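PDB 1ZBM: 1,4-dihydroxy-6-naphtoate synthase from Archaeoglobus fulgidus, which probably converts cyclic dehypoxanthine futalosine into 1,4-dihydroxy-6-naphthoate and dihydroxyacetone, a step in menaquinone (vitamin K2) biosynthesis. Local coordinates for residues K75-S80 and N186-D191. Residues are numbered along the deposited sequence; the frame is centred on the assembly and turned at random.
Sequences KYRILS and NAIRRD
Lys75 O takes the backbone N-H of Arg190 at 2.8 Å, the first of four main-chain bonds that pair 75-80 antiparallel with 186-191. Next comes Tyr76, where chi1 of -77° sets CG beside the backbone N and the ring comes back to the 186-191 strand: CD1 lies 3.3 Å from Arg189 N, Ile188 C sits at the ring edge near its plane, and Arg189 CG lies over one face. The Tyr76 hydroxyl is hydrogen-bonded to Tyr59 O. The Arg190 side chain reaches back over this backbone, its guanidinium lying with one face against Tyr76 C and Arg77 CB and its NH2 bonded to Asp73 O. Arg77 and Ile188 form the hydrogen-bonded pair, exchanging Arg77 N to Ile188 O (3.1 Å) and Ile188 N to Arg77 O (3.0 Å). Their side chains run side by side, and Ile188 CG2 stands 3.9 Å above the plane of the Arg77 guanidinium, over its centre. Gln197 of helix 194-213 accepts from Arg77 NH2, and a water accepts weakly from Arg77 NE and donates to Arg189 O. An alanine at Arg77 would probably leave Ile188 CG2 without its flat cover and Gln197 OE1 without this donor. Ile78 and Ala187, a non-hydrogen-bonded pair, point to the face opposite Arg77 and Ile188. Leu79 N then bonds Asn186 O at 2.8 Å, and Leu79 CD1 meets Ile188 CG2 at 3.7 Å. This joins the outermost strand 76-86 to 181-189 in a mixed five-stranded sheet of the periplasmic-binding-protein-like fold. Four backbone bonds fix the register, while the arginines combine apolar cover with polar ends tied to neighbouring parts of the chain.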
loop_
_atom_site.group_PDB
_atom_site.type_symbol
_atom_site.label_atom_id
_atom_site.label_comp_id
_atom_site.label_asym_id
_atom_site.label_seq_id
_atom_site.Cartn_x
_atom_site.Cartn_y
_atom_site.Cartn_z
ATOM N N LYS A 75 -11.498 10.943 -11.379
ATOM C CA LYS A 75 -12.156 9.778 -11.949
ATOM C C LYS A 75 -12.385 8.669 -10.916
ATOM O O LYS A 75 -13.201 7.769 -11.126
ATOM C CB LYS A 75 -11.321 9.232 -13.109
ATOM C CG LYS A 75 -11.341 10.097 -14.367
ATOM C CD LYS A 75 -12.764 10.298 -14.878
ATOM C CE LYS A 75 -12.778 10.677 -16.345
ATOM N NZ LYS A 75 -11.745 11.695 -16.656
ATOM N N TYR A 76 -11.676 8.752 -9.797
ATOM C CA TYR A 76 -11.774 7.747 -8.746
ATOM C C TYR A 76 -12.107 8.342 -7.387
ATOM O O TYR A 76 -11.799 9.502 -7.126
ATOM C CB TYR A 76 -10.439 7.006 -8.629
ATOM C CG TYR A 76 -10.175 5.961 -9.698
ATOM C CD1 TYR A 76 -10.778 4.704 -9.634
ATOM C CD2 TYR A 76 -9.320 6.230 -10.768
ATOM C CE1 TYR A 76 -10.539 3.737 -10.606
ATOM C CE2 TYR A 76 -9.075 5.274 -11.748
ATOM C CZ TYR A 76 -9.690 4.027 -11.662
ATOM O OH TYR A 76 -9.479 3.094 -12.638
ATOM N N ARG A 77 -12.742 7.557 -6.523
ATOM C CA ARG A 77 -13.017 8.020 -5.167
ATOM C C ARG A 77 -12.525 6.929 -4.226
ATOM O O ARG A 77 -12.423 5.764 -4.615
ATOM C CB ARG A 77 -14.501 8.286 -4.934
ATOM C CG ARG A 77 -15.346 7.075 -4.663
ATOM C CD ARG A 77 -16.736 7.515 -4.248
ATOM N NE ARG A 77 -17.667 6.397 -4.191
ATOM C CZ ARG A 77 -17.652 5.455 -3.254
ATOM N NH1 ARG A 77 -16.745 5.491 -2.281
ATOM N NH2 ARG A 77 -18.556 4.482 -3.289
ATOM N N ILE A 78 -12.209 7.307 -2.993
ATOM C CA ILE A 78 -11.702 6.350 -2.026
ATOM C C ILE A 78 -12.790 5.447 -1.480
ATOM O O ILE A 78 -13.838 5.915 -1.040
ATOM C CB ILE A 78 -11.026 7.052 -0.845
ATOM C CG1 ILE A 78 -9.971 8.036 -1.365
ATOM C CG2 ILE A 78 -10.356 6.011 0.046
ATOM C CD1 ILE A 78 -9.537 9.068 -0.337
ATOM N N LEU A 79 -12.548 4.140 -1.524
ATOM C CA LEU A 79 -13.525 3.180 -1.003
ATOM C C LEU A 79 -13.317 3.063 0.510
ATOM O O LEU A 79 -12.187 3.016 0.983
ATOM C CB LEU A 79 -13.326 1.833 -1.687
ATOM C CG LEU A 79 -14.479 0.857 -1.546
ATOM C CD1 LEU A 79 -15.695 1.330 -2.356
ATOM C CD2 LEU A 79 -14.000 -0.510 -2.056
ATOM N N SER A 80 -14.395 3.010 1.277
ATOM C CA SER A 80 -14.244 2.943 2.729
ATOM C C SER A 80 -13.432 1.748 3.232
ATOM O O SER A 80 -12.826 1.824 4.293
ATOM C CB SER A 80 -15.617 2.955 3.394
ATOM O OG SER A 80 -16.341 4.128 2.999
ATOM N N ASN A 186 -8.025 1.685 -1.396
ATOM C CA ASN A 186 -8.814 0.967 -2.368
ATOM C C ASN A 186 -9.611 2.061 -3.067
ATOM O O ASN A 186 -10.284 2.851 -2.417
ATOM C CB ASN A 186 -9.746 -0.049 -1.713
ATOM C CG ASN A 186 -9.570 -1.435 -2.291
ATOM O OD1 ASN A 186 -10.466 -2.282 -2.214
ATOM N ND2 ASN A 186 -8.404 -1.679 -2.875
ATOM N N ALA A 187 -9.509 2.104 -4.391
ATOM C CA ALA A 187 -10.172 3.122 -5.186
ATOM C C ALA A 187 -11.213 2.551 -6.153
ATOM O O ALA A 187 -10.961 1.554 -6.840
ATOM C CB ALA A 187 -9.122 3.909 -5.959
ATOM N N ILE A 188 -12.379 3.195 -6.211
ATOM C CA ILE A 188 -13.451 2.759 -7.104
ATOM C C ILE A 188 -13.838 3.879 -8.077
ATOM O O ILE A 188 -14.103 5.005 -7.665
ATOM C CB ILE A 188 -14.701 2.262 -6.294
ATOM C CG1 ILE A 188 -15.803 1.780 -7.245
ATOM C CG2 ILE A 188 -15.225 3.352 -5.401
ATOM C CD1 ILE A 188 -16.911 1.036 -6.535
ATOM N N ARG A 189 -13.856 3.546 -9.370
ATOM C CA ARG A 189 -14.168 4.498 -10.432
ATOM C C ARG A 189 -15.483 5.211 -10.114
ATOM O O ARG A 189 -16.409 4.603 -9.582
ATOM C CB ARG A 189 -14.227 3.762 -11.788
ATOM C CG ARG A 189 -13.725 4.582 -12.997
ATOM C CD ARG A 189 -13.344 3.713 -14.216
ATOM N NE ARG A 189 -14.487 2.998 -14.782
ATOM C CZ ARG A 189 -14.396 1.944 -15.594
ATOM N NH1 ARG A 189 -13.207 1.464 -15.949
ATOM N NH2 ARG A 189 -15.505 1.357 -16.035
ATOM N N ARG A 190 -15.567 6.500 -10.421
ATOM C CA ARG A 190 -16.771 7.257 -10.102
ATOM C C ARG A 190 -17.960 7.038 -11.033
ATOM O O ARG A 190 -19.083 7.425 -10.701
ATOM C CB ARG A 190 -16.436 8.751 -10.041
ATOM C CG ARG A 190 -15.491 9.154 -8.902
ATOM C CD ARG A 190 -15.070 10.616 -9.045
ATOM N NE ARG A 190 -14.114 11.050 -8.029
ATOM C CZ ARG A 190 -14.429 11.314 -6.766
ATOM N NH1 ARG A 190 -15.679 11.188 -6.346
ATOM N NH2 ARG A 190 -13.485 11.716 -5.926
ATOM N N ASP A 191 -17.730 6.416 -12.189
ATOM C CA ASP A 191 -18.813 6.179 -13.148
ATOM C C ASP A 191 -19.644 4.919 -12.881
ATOM O O ASP A 191 -20.578 4.618 -13.632
ATOM C CB ASP A 191 -18.252 6.096 -14.569
ATOM C CG ASP A 191 -17.505 4.810 -14.815
ATOM O OD1 ASP A 191 -16.427 4.623 -14.219
ATOM O OD2 ASP A 191 -18.005 3.970 -15.590
HETATM O O HOH W 1 -15.200 7.769 -13.670
HETATM O O HOH W 2 -18.070 5.828 -7.197
HETATM O O HOH W 3 -9.551 2.294 0.764
#